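Local coordinates for protein GMP reductase (Trypanosoma brucei brucei, PDB 6JIG) that probably catalyses the NADPH-dependent reductive deamination of GMP to IMP, helping to balance adenine and guanine nucleotides, at residues Ala282-Ala294 with Leu300-Val312; Asp224-Val237 with Leu248-Ile260. The protein carries 1 engineered substitution. One frame throughout, in Å; residues are numbered along the deposited sequence.

Contact 1: residues Ala282-Ala294 with Leu300-Val312; sequences ASVDIIAGNIASA and LIDAGADGLKIGV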
loop_
_atom_site.group_PDB
_atom_site.type_symbol
_atom_site.label_atom_id
_atom_site.label_comp_id
_atom_site.label_asym_id
_atom_site.label_seq_id
_atom_site.Cartn_x
_atom_site.Cartn_y
_atom_site.Cartn_z
ATOM N N ALA A 282 -46.506 -33.980 0.509
ATOM C CA ALA A 282 -47.238 -33.203 -0.485
ATOM C C ALA A 282 -48.195 -32.199 0.134
ATOM O O ALA A 282 -48.828 -31.430 -0.599
ATOM C CB ALA A 282 -48.005 -34.129 -1.427
ATOM N N SER A 283 -48.299 -32.169 1.458
ATOM C CA SER A 283 -49.119 -31.171 2.121
ATOM C C SER A 283 -48.491 -29.786 2.118
ATOM O O SER A 283 -49.162 -28.836 2.526
ATOM C CB SER A 283 -49.390 -31.588 3.562
ATOM O OG SER A 283 -48.169 -31.872 4.229
ATOM N N VAL A 284 -47.233 -29.635 1.686
ATOM C CA VAL A 284 -46.604 -28.316 1.642
ATOM C C VAL A 284 -46.025 -28.071 0.252
ATOM O O VAL A 284 -45.684 -29.005 -0.480
ATOM C CB VAL A 284 -45.502 -28.130 2.717
ATOM C CG1 VAL A 284 -46.057 -28.385 4.137
ATOM C CG2 VAL A 284 -44.303 -29.007 2.428
ATOM N N ASP A 285 -45.940 -26.793 -0.109
ATOM C CA ASP A 285 -45.343 -26.408 -1.382
ATOM C C ASP A 285 -43.907 -26.910 -1.483
ATOM O O ASP A 285 -43.146 -26.876 -0.511
ATOM C CB ASP A 285 -45.376 -24.891 -1.535
ATOM C CG ASP A 285 -46.708 -24.379 -2.056
ATOM O OD1 ASP A 285 -47.670 -25.172 -2.178
ATOM O OD2 ASP A 285 -46.794 -23.168 -2.327
ATOM N N ILE A 286 -43.542 -27.365 -2.676
ATOM C CA ILE A 286 -42.210 -27.875 -2.971
ATOM C C ILE A 286 -41.545 -26.882 -3.922
ATOM O O ILE A 286 -41.979 -26.725 -5.068
ATOM C CB ILE A 286 -42.260 -29.275 -3.595
ATOM C CG1 ILE A 286 -43.119 -30.227 -2.741
ATOM C CG2 ILE A 286 -40.842 -29.843 -3.753
ATOM C CD1 ILE A 286 -42.631 -30.369 -1.309
ATOM N N ILE A 287 -40.490 -26.228 -3.440
ATOM C CA ILE A 287 -39.651 -25.326 -4.234
ATOM C C ILE A 287 -38.412 -26.103 -4.651
ATOM O O ILE A 287 -37.940 -26.981 -3.909
ATOM C CB ILE A 287 -39.298 -24.068 -3.416
ATOM C CG1 ILE A 287 -40.589 -23.348 -2.995
ATOM C CG2 ILE A 287 -38.356 -23.093 -4.216
ATOM C CD1 ILE A 287 -40.383 -22.253 -1.960
ATOM N N ALA A 288 -37.896 -25.824 -5.854
ATOM C CA ALA A 288 -36.751 -26.575 -6.357
ATOM C C ALA A 288 -35.802 -25.654 -7.115
ATOM O O ALA A 288 -36.225 -24.692 -7.753
ATOM C CB ALA A 288 -37.173 -27.713 -7.283
ATOM N N GLY A 289 -34.520 -25.980 -7.040
ATOM C CA GLY A 289 -33.469 -25.262 -7.746
ATOM C C GLY A 289 -32.172 -26.010 -7.522
ATOM O O GLY A 289 -32.152 -27.060 -6.869
ATOM N N ASN A 290 -31.069 -25.458 -8.045
ATOM C CA ASN A 290 -31.026 -24.144 -8.690
ATOM C C ASN A 290 -30.894 -24.264 -10.203
ATOM O O ASN A 290 -30.206 -25.157 -10.710
ATOM C CB ASN A 290 -29.855 -23.323 -8.139
ATOM C CG ASN A 290 -30.240 -22.512 -6.924
ATOM O OD1 ASN A 290 -31.134 -22.899 -6.171
ATOM N ND2 ASN A 290 -29.593 -21.362 -6.742
ATOM N N ILE A 291 -31.537 -23.346 -10.923
ATOM C CA ILE A 291 -31.658 -23.446 -12.367
ATOM C C ILE A 291 -31.335 -22.088 -12.962
ATOM O O ILE A 291 -31.307 -21.069 -12.273
ATOM C CB ILE A 291 -33.061 -23.896 -12.819
ATOM C CG1 ILE A 291 -34.097 -22.877 -12.376
ATOM C CG2 ILE A 291 -33.388 -25.309 -12.296
ATOM C CD1 ILE A 291 -35.424 -23.003 -13.125
ATOM N N ALA A 292 -31.119 -22.085 -14.269
ATOM C CA ALA A 292 -30.785 -20.806 -14.901
ATOM C C ALA A 292 -31.193 -20.753 -16.366
ATOM O O ALA A 292 -30.648 -19.914 -17.090
ATOM C CB ALA A 292 -29.281 -20.521 -14.764
ATOM N N SER A 293 -32.114 -21.596 -16.830
ATOM C CA SER A 293 -32.526 -21.608 -18.229
ATOM C C SER A 293 -34.027 -21.831 -18.327
ATOM O O SER A 293 -34.653 -22.401 -17.427
ATOM C CB SER A 293 -31.803 -22.698 -19.037
ATOM O OG SER A 293 -32.281 -23.992 -18.681
ATOM N N ALA A 294 -34.595 -21.389 -19.455
ATOM C CA ALA A 294 -36.013 -21.612 -19.703
ATOM C C ALA A 294 -36.338 -23.100 -19.741
ATOM O O ALA A 294 -37.368 -23.537 -19.208
ATOM C CB ALA A 294 -36.423 -20.929 -21.007
ATOM N N LEU A 300 -38.668 -28.417 -14.275
ATOM C CA LEU A 300 -39.006 -28.473 -12.862
ATOM C C LEU A 300 -40.488 -28.184 -12.644
ATOM O O LEU A 300 -41.125 -28.813 -11.792
ATOM C CB LEU A 300 -38.128 -27.511 -12.057
ATOM C CG LEU A 300 -36.663 -27.932 -11.819
ATOM C CD1 LEU A 300 -36.045 -27.034 -10.765
ATOM C CD2 LEU A 300 -36.568 -29.370 -11.370
ATOM N N ILE A 301 -41.061 -27.260 -13.421
ATOM C CA ILE A 301 -42.500 -27.019 -13.330
ATOM C C ILE A 301 -43.278 -28.273 -13.728
ATOM O O ILE A 301 -44.246 -28.660 -13.062
ATOM C CB ILE A 301 -42.907 -25.809 -14.185
ATOM C CG1 ILE A 301 -42.293 -24.518 -13.624
ATOM C CG2 ILE A 301 -44.434 -25.696 -14.244
ATOM C CD1 ILE A 301 -42.402 -23.350 -14.571
ATOM N N ASP A 302 -42.873 -28.919 -14.826
ATOM C CA ASP A 302 -43.536 -30.150 -15.254
ATOM C C ASP A 302 -43.393 -31.256 -14.214
ATOM O O ASP A 302 -44.259 -32.137 -14.122
ATOM C CB ASP A 302 -42.963 -30.620 -16.598
ATOM C CG ASP A 302 -43.409 -29.755 -17.770
ATOM O OD1 ASP A 302 -44.341 -28.942 -17.620
ATOM O OD2 ASP A 302 -42.807 -29.890 -18.855
ATOM N N ALA A 303 -42.312 -31.241 -13.430
ATOM C CA ALA A 303 -42.169 -32.218 -12.359
ATOM C C ALA A 303 -43.054 -31.907 -11.159
ATOM O O ALA A 303 -43.139 -32.740 -10.251
ATOM C CB ALA A 303 -40.708 -32.319 -11.912
ATOM N N GLY A 304 -43.710 -30.748 -11.142
ATOM C CA GLY A 304 -44.623 -30.375 -10.081
ATOM C C GLY A 304 -44.163 -29.284 -9.126
ATOM O O GLY A 304 -44.852 -29.039 -8.127
ATOM N N ALA A 305 -43.038 -28.608 -9.397
ATOM C CA ALA A 305 -42.550 -27.583 -8.479
ATOM C C ALA A 305 -43.572 -26.471 -8.278
ATOM O O ALA A 305 -44.171 -25.968 -9.232
ATOM C CB ALA A 305 -41.233 -26.976 -8.997
ATOM N N ASP A 306 -43.754 -26.073 -7.017
ATOM C CA ASP A 306 -44.563 -24.917 -6.654
ATOM C C ASP A 306 -43.781 -23.607 -6.645
ATOM O O ASP A 306 -44.388 -22.543 -6.494
ATOM C CB ASP A 306 -45.185 -25.130 -5.271
ATOM C CG ASP A 306 -46.061 -26.362 -5.232
ATOM O OD1 ASP A 306 -47.103 -26.329 -5.910
ATOM O OD2 ASP A 306 -45.684 -27.359 -4.577
ATOM N N GLY A 307 -42.459 -23.666 -6.749
ATOM C CA GLY A 307 -41.639 -22.473 -6.871
ATOM C C GLY A 307 -40.286 -22.884 -7.407
ATOM O O GLY A 307 -39.888 -24.047 -7.285
ATOM N N LEU A 308 -39.583 -21.928 -8.024
ATOM C CA LEU A 308 -38.277 -22.181 -8.631
ATOM C C LEU A 308 -37.235 -21.270 -8.004
ATOM O O LEU A 308 -37.516 -20.103 -7.709
ATOM C CB LEU A 308 -38.292 -21.942 -10.146
ATOM C CG LEU A 308 -39.307 -22.778 -10.915
ATOM C CD1 LEU A 308 -39.404 -22.331 -12.375
ATOM C CD2 LEU A 308 -38.914 -24.238 -10.821
ATOM N N LYS A 309 -36.035 -21.798 -7.784
ATOM C CA LYS A 309 -34.945 -20.985 -7.256
ATOM C C LYS A 309 -33.908 -20.832 -8.369
ATOM O O LYS A 309 -33.425 -21.829 -8.911
ATOM C CB LYS A 309 -34.337 -21.593 -5.985
ATOM C CG LYS A 309 -33.441 -20.578 -5.224
ATOM C CD LYS A 309 -33.536 -20.712 -3.691
ATOM C CE LYS A 309 -32.915 -22.016 -3.188
ATOM N NZ LYS A 309 -31.457 -22.150 -3.594
ATOM N N ILE A 310 -33.600 -19.584 -8.720
ATOM C CA ILE A 310 -32.836 -19.247 -9.920
ATOM C C ILE A 310 -31.451 -18.803 -9.488
ATOM O O ILE A 310 -31.328 -17.878 -8.680
ATOM C CB ILE A 310 -33.498 -18.111 -10.724
ATOM C CG1 ILE A 310 -34.986 -18.370 -10.957
ATOM C CG2 ILE A 310 -32.701 -17.791 -12.012
ATOM C CD1 ILE A 310 -35.303 -19.683 -11.541
ATOM N N GLY A 311 -30.415 -19.435 -10.044
ATOM C CA GLY A 311 -29.064 -18.933 -9.862
ATOM C C GLY A 311 -28.035 -20.046 -9.900
ATOM O O GLY A 311 -28.045 -20.918 -9.028
ATOM N N VAL A 312 -27.159 -20.040 -10.905
ATOM C CA VAL A 312 -26.056 -21.001 -10.998
ATOM C C VAL A 312 -24.761 -20.191 -10.993
ATOM O O VAL A 312 -24.408 -19.561 -11.997
ATOM C CB VAL A 312 -26.172 -21.890 -12.242
ATOM C CG1 VAL A 312 -24.969 -22.858 -12.344
ATOM C CG2 VAL A 312 -27.471 -22.684 -12.200
#
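Strands 285-291 and 307-310 are parallel neighbours in the closed eight-stranded TIM barrel, joined through helix 294-302 as a beta-alpha-beta unit, and Asn-290 at the mouth of the barrel touches the bound GMP. Its amide spans the other strand's end with both polar atoms. Asn-290 OD1 takes Lys-309 NZ at 2.7 Å, while Asn-290 ND2, 2.8 Å from Gly-311 O, lies in that carbonyl's plane and donates to a lone pair. Lys-309 reaches OD1 by curling: CG stands anti to the backbone N (chi1 -166°), close to that oxygen, and bends at chi2, chi3 and chi4 fold the chain round it, bringing CE and NZ back to Asn-290 OD1. Asp-259 and Asp-351 form salt bridges with the ammonium, and Asp-351 also accepts from Asn-290 ND2. At the opposite end of the strands Asp-306 OD2 receives Ile-286 N on its anti lone pair (2.9 Å, 171° at the hydrogen), and Asp-306 N returns a bond to Ile-286 O. The carboxylates of Asp-306 and Asp-285 stack with planes 17° apart; Lys-276 pairs with the first, Ser-40 and Asn-42 bind the second. On the helix side, Leu-300 CD1 touches both Ala-288 CB and Ile-291 CG2 (3.5 Å to the latter), and Ile-310 CD1 lies 3.5 Å from Ile-291 CG1. Bonded at both its oxygen and its nitrogen, the amide of Asn-290 is thus fixed in rotation beside the bound nucleotide, and Lys-309 NZ ties it to Asp-259 as well.

Contact 2: residues Asp224-Val237 with Leu248-Ile260; sequences DSRGRLLVGAAVGV and LVEAGADVLVVDI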
loop_
_atom_site.group_PDB
_atom_site.type_symbol
_atom_site.label_atom_id
_atom_site.label_comp_id
_atom_site.label_asym_id
_atom_site.label_seq_id
_atom_site.Cartn_x
_atom_site.Cartn_y
_atom_site.Cartn_z
ATOM N N ASP A 224 -48.314 -18.821 9.944
ATOM C CA ASP A 224 -49.114 -19.971 9.531
ATOM C C ASP A 224 -50.528 -19.845 10.109
ATOM O O ASP A 224 -50.874 -18.848 10.745
ATOM C CB ASP A 224 -48.444 -21.294 9.924
ATOM C CG ASP A 224 -48.367 -21.525 11.449
ATOM O OD1 ASP A 224 -49.094 -20.873 12.231
ATOM O OD2 ASP A 224 -47.551 -22.382 11.860
ATOM N N SER A 225 -51.358 -20.869 9.887
ATOM C CA SER A 225 -52.769 -20.776 10.268
ATOM C C SER A 225 -52.970 -20.743 11.780
ATOM O O SER A 225 -54.052 -20.360 12.241
ATOM C CB SER A 225 -53.563 -21.944 9.673
ATOM O OG SER A 225 -53.123 -23.193 10.189
ATOM N N ARG A 226 -51.964 -21.131 12.555
ATOM C CA ARG A 226 -52.037 -21.108 14.008
ATOM C C ARG A 226 -51.460 -19.829 14.605
ATOM O O ARG A 226 -51.385 -19.703 15.833
ATOM C CB ARG A 226 -51.330 -22.343 14.574
ATOM C CG ARG A 226 -52.048 -23.657 14.191
ATOM C CD ARG A 226 -51.190 -24.896 14.396
ATOM N NE ARG A 226 -50.589 -24.899 15.724
ATOM C CZ ARG A 226 -49.870 -25.897 16.222
ATOM N NH1 ARG A 226 -49.660 -26.992 15.502
ATOM N NH2 ARG A 226 -49.351 -25.800 17.441
ATOM N N GLY A 227 -51.070 -18.873 13.770
ATOM C CA GLY A 227 -50.454 -17.659 14.261
ATOM C C GLY A 227 -48.993 -17.805 14.626
ATOM O O GLY A 227 -48.449 -16.920 15.290
ATOM N N ARG A 228 -48.344 -18.895 14.220
ATOM C CA ARG A 228 -46.912 -19.055 14.425
ATOM C C ARG A 228 -46.149 -18.559 13.194
ATOM O O ARG A 228 -46.692 -18.476 12.094
ATOM C CB ARG A 228 -46.558 -20.513 14.697
ATOM C CG ARG A 228 -47.537 -21.245 15.648
ATOM C CD ARG A 228 -47.214 -22.716 15.701
ATOM N NE ARG A 228 -47.378 -23.384 14.409
ATOM C CZ ARG A 228 -47.101 -24.669 14.192
ATOM N NH1 ARG A 228 -46.653 -25.436 15.183
ATOM N NH2 ARG A 228 -47.278 -25.200 12.991
ATOM N N LEU A 229 -44.863 -18.274 13.387
ATOM C CA LEU A 229 -44.048 -17.737 12.295
ATOM C C LEU A 229 -43.847 -18.763 11.181
ATOM O O LEU A 229 -43.597 -19.943 11.436
ATOM C CB LEU A 229 -42.692 -17.278 12.833
ATOM C CG LEU A 229 -42.798 -16.099 13.817
ATOM C CD1 LEU A 229 -41.457 -15.845 14.511
ATOM C CD2 LEU A 229 -43.269 -14.852 13.093
ATOM N N LEU A 230 -43.954 -18.297 9.934
ATOM C CA LEU A 230 -43.669 -19.126 8.769
ATOM C C LEU A 230 -42.179 -19.429 8.678
ATOM O O LEU A 230 -41.338 -18.598 9.026
ATOM C CB LEU A 230 -44.086 -18.416 7.480
ATOM C CG LEU A 230 -45.511 -18.338 6.942
ATOM C CD1 LEU A 230 -45.417 -17.784 5.503
ATOM C CD2 LEU A 230 -46.198 -19.678 6.958
ATOM N N VAL A 231 -41.855 -20.620 8.186
ATOM C CA VAL A 231 -40.453 -21.008 8.010
ATOM C C VAL A 231 -40.374 -22.175 7.031
ATOM O O VAL A 231 -41.216 -23.080 7.042
ATOM C CB VAL A 231 -39.796 -21.337 9.375
ATOM C CG1 VAL A 231 -40.515 -22.519 10.077
ATOM C CG2 VAL A 231 -38.308 -21.619 9.204
ATOM N N GLY A 232 -39.349 -22.149 6.173
ATOM C CA GLY A 232 -39.070 -23.235 5.261
ATOM C C GLY A 232 -37.814 -23.995 5.665
ATOM O O GLY A 232 -37.084 -23.611 6.578
ATOM N N ALA A 233 -37.575 -25.094 4.957
ATOM C CA ALA A 233 -36.428 -25.942 5.235
ATOM C C ALA A 233 -35.938 -26.581 3.946
ATOM O O ALA A 233 -36.747 -26.973 3.096
ATOM C CB ALA A 233 -36.786 -27.022 6.268
ATOM N N ALA A 234 -34.607 -26.670 3.803
ATOM C CA ALA A 234 -33.969 -27.258 2.638
ATOM C C ALA A 234 -33.764 -28.755 2.833
ATOM O O ALA A 234 -33.533 -29.225 3.950
ATOM C CB ALA A 234 -32.612 -26.602 2.366
ATOM N N VAL A 235 -33.871 -29.492 1.727
ATOM C CA VAL A 235 -33.522 -30.907 1.627
ATOM C C VAL A 235 -32.721 -31.123 0.352
ATOM O O VAL A 235 -32.782 -30.332 -0.591
ATOM C CB VAL A 235 -34.760 -31.826 1.603
ATOM C CG1 VAL A 235 -35.606 -31.615 2.846
ATOM C CG2 VAL A 235 -35.567 -31.599 0.316
ATOM N N GLY A 236 -31.987 -32.229 0.323
ATOM C CA GLY A 236 -31.259 -32.666 -0.851
ATOM C C GLY A 236 -32.067 -33.627 -1.695
ATOM O O GLY A 236 -33.302 -33.617 -1.682
ATOM N N VAL A 237 -31.364 -34.480 -2.443
ATOM C CA VAL A 237 -32.035 -35.308 -3.437
ATOM C C VAL A 237 -31.670 -36.774 -3.238
ATOM O O VAL A 237 -31.970 -37.613 -4.095
ATOM C CB VAL A 237 -31.685 -34.866 -4.871
ATOM C CG1 VAL A 237 -32.153 -33.430 -5.111
ATOM C CG2 VAL A 237 -30.187 -35.012 -5.127
ATOM N N LEU A 248 -39.264 -32.999 8.625
ATOM C CA LEU A 248 -39.390 -31.544 8.623
ATOM C C LEU A 248 -40.848 -31.115 8.531
ATOM O O LEU A 248 -41.273 -30.182 9.226
ATOM C CB LEU A 248 -38.601 -30.946 7.456
ATOM C CG LEU A 248 -37.077 -30.969 7.577
ATOM C CD1 LEU A 248 -36.432 -30.654 6.229
ATOM C CD2 LEU A 248 -36.628 -29.968 8.636
ATOM N N VAL A 249 -41.622 -31.764 7.659
ATOM C CA VAL A 249 -43.033 -31.417 7.537
ATOM C C VAL A 249 -43.763 -31.703 8.845
ATOM O O VAL A 249 -44.573 -30.891 9.309
ATOM C CB VAL A 249 -43.666 -32.155 6.342
ATOM C CG1 VAL A 249 -45.171 -31.927 6.298
ATOM C CG2 VAL A 249 -43.045 -31.653 5.033
ATOM N N GLU A 250 -43.447 -32.836 9.484
ATOM C CA GLU A 250 -44.025 -33.145 10.793
ATOM C C GLU A 250 -43.665 -32.093 11.829
ATOM O O GLU A 250 -44.467 -31.799 12.725
ATOM C CB GLU A 250 -43.550 -34.516 11.265
ATOM C CG GLU A 250 -44.267 -35.658 10.593
ATOM C CD GLU A 250 -43.601 -36.994 10.841
ATOM O OE1 GLU A 250 -42.623 -37.051 11.631
ATOM O OE2 GLU A 250 -44.065 -37.988 10.237
ATOM N N ALA A 251 -42.466 -31.515 11.729
ATOM C CA ALA A 251 -42.048 -30.492 12.675
ATOM C C ALA A 251 -42.696 -29.144 12.404
ATOM O O ALA A 251 -42.644 -28.267 13.272
ATOM C CB ALA A 251 -40.523 -30.349 12.666
ATOM N N GLY A 252 -43.303 -28.954 11.233
ATOM C CA GLY A 252 -44.047 -27.734 10.992
ATOM C C GLY A 252 -43.591 -26.932 9.783
ATOM O O GLY A 252 -44.103 -25.829 9.562
ATOM N N ALA A 253 -42.636 -27.461 9.007
ATOM C CA ALA A 253 -42.153 -26.765 7.810
ATOM C C ALA A 253 -43.326 -26.314 6.952
ATOM O O ALA A 253 -44.219 -27.102 6.634
ATOM C CB ALA A 253 -41.238 -27.682 6.992
ATOM N N ASP A 254 -43.324 -25.041 6.583
ATOM C CA ASP A 254 -44.386 -24.495 5.755
ATOM C C ASP A 254 -44.126 -24.670 4.266
ATOM O O ASP A 254 -45.081 -24.681 3.479
ATOM C CB ASP A 254 -44.577 -23.017 6.088
ATOM C CG ASP A 254 -45.016 -22.816 7.520
ATOM O OD1 ASP A 254 -46.165 -23.213 7.816
ATOM O OD2 ASP A 254 -44.222 -22.300 8.353
ATOM N N VAL A 255 -42.857 -24.790 3.870
ATOM C CA VAL A 255 -42.455 -25.134 2.510
ATOM C C VAL A 255 -41.178 -25.944 2.609
ATOM O O VAL A 255 -40.411 -25.821 3.572
ATOM C CB VAL A 255 -42.207 -23.905 1.591
ATOM C CG1 VAL A 255 -43.474 -23.128 1.353
ATOM C CG2 VAL A 255 -41.139 -22.989 2.181
ATOM N N LEU A 256 -40.946 -26.772 1.606
ATOM C CA LEU A 256 -39.679 -27.466 1.463
ATOM C C LEU A 256 -38.948 -26.906 0.250
ATOM O O LEU A 256 -39.570 -26.547 -0.753
ATOM C CB LEU A 256 -39.880 -28.970 1.273
ATOM C CG LEU A 256 -40.467 -29.729 2.460
ATOM C CD1 LEU A 256 -40.748 -31.158 2.052
ATOM C CD2 LEU A 256 -39.513 -29.675 3.643
ATOM N N VAL A 257 -37.623 -26.852 0.335
ATOM C CA VAL A 257 -36.801 -26.358 -0.767
ATOM C C VAL A 257 -35.825 -27.459 -1.157
ATOM O O VAL A 257 -34.877 -27.743 -0.414
ATOM C CB VAL A 257 -36.054 -25.068 -0.406
ATOM C CG1 VAL A 257 -35.223 -24.582 -1.611
ATOM C CG2 VAL A 257 -37.031 -23.990 0.091
ATOM N N VAL A 258 -36.049 -28.069 -2.317
ATOM C CA VAL A 258 -35.088 -28.997 -2.907
ATOM C C VAL A 258 -33.957 -28.164 -3.485
ATOM O O VAL A 258 -34.183 -27.361 -4.392
ATOM C CB VAL A 258 -35.735 -29.853 -4.004
ATOM C CG1 VAL A 258 -34.688 -30.746 -4.648
ATOM C CG2 VAL A 258 -36.864 -30.662 -3.439
ATOM N N ASP A 259 -32.738 -28.358 -2.981
ATOM C CA ASP A 259 -31.653 -27.429 -3.293
ATOM C C ASP A 259 -30.393 -28.210 -3.618
ATOM O O ASP A 259 -29.769 -28.791 -2.724
ATOM C CB ASP A 259 -31.407 -26.455 -2.138
ATOM C CG ASP A 259 -30.547 -25.263 -2.559
ATOM O OD1 ASP A 259 -30.034 -25.267 -3.699
ATOM O OD2 ASP A 259 -30.367 -24.327 -1.761
ATOM N N ILE A 260 -30.018 -28.217 -4.899
ATOM C CA ILE A 260 -28.730 -28.734 -5.335
ATOM C C ILE A 260 -28.166 -27.785 -6.387
ATOM O O ILE A 260 -28.889 -27.009 -7.015
ATOM C CB ILE A 260 -28.809 -30.169 -5.896
ATOM C CG1 ILE A 260 -29.813 -30.267 -7.040
ATOM C CG2 ILE A 260 -29.139 -31.174 -4.784
ATOM C CD1 ILE A 260 -29.750 -31.650 -7.696
#
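Leu-230 lays its CD2 methyl against the carboxylate of Asp-254, with Leu-230 CD2 3.4 Å from Asp-254 CG and the two side chains crossing at about a right angle. That carboxylate works on the backbone too: Asp-254 OD2 accepts Val-231 N at 2.9 Å through its anti lone pair, and Asp-254 N answers to Val-231 O, nearly in line with the carbonyl (170° at the oxygen). Lys-92 forms salt bridges with both Asp-254 and Asp-224, whose like charges come within 4.4 Å (Asp-224 OD2 to Asp-254 OD1). Asp-224 OD1 closes an Asx turn, gripped by Arg-226 N and Arg-228 N from opposite faces of its plane, while Asp-224 OD2 offers its syn lone pair to Arg-228 NE at 2.7 Å. Beyond this loop the chains run as parallel strands 232-235 and 255-259 of the TIM barrel, linked through helix 239-251 in a beta-alpha-beta unit. Leu-248 of that helix sets CD1 against Ala-233 CB; its side chain and that of Val-235 run past each other in opposite directions, Leu-248 CD1 3.6 Å from Val-235 CG1. Val-235 has CG1 anti to the carbonyl carbon (chi1 -58°), which turns this methyl to the helix and leaves CG2 to meet Val-258 CG2. Past the strands, Val-237 CG1 touches both Val-258 CG1 (3.7 Å) and Ile-260 CG2 (3.8 Å), and Val-237 packs on Leu-267 and Met-271 of helix 266-277.

Contacts 1 and 2 are successive beta-alpha-beta units of one barrel, their centres about 15 Å apart, and contact 2 closes along the chain before contact 1 opens. They meet where strand 255-259 lies beside strand 285-291 in the barrel: Ile-287 O is 2.7 Å from Val-258 N and Ile-287 N is 2.9 Å from Leu-256 O, both probable hydrogen bonds. Farther back, Val-284 CG1 packs 3.4 Å from Ala-253 O. Toward the active site the units converge on the GMP pocket: the side chain of Asn-290 comes within about 4 Å of the nucleotide and that of Asp-259 within about 5 Å. Asn-53 also hydrogen-bonds to Asp-259, which is predicted to help bind NAD.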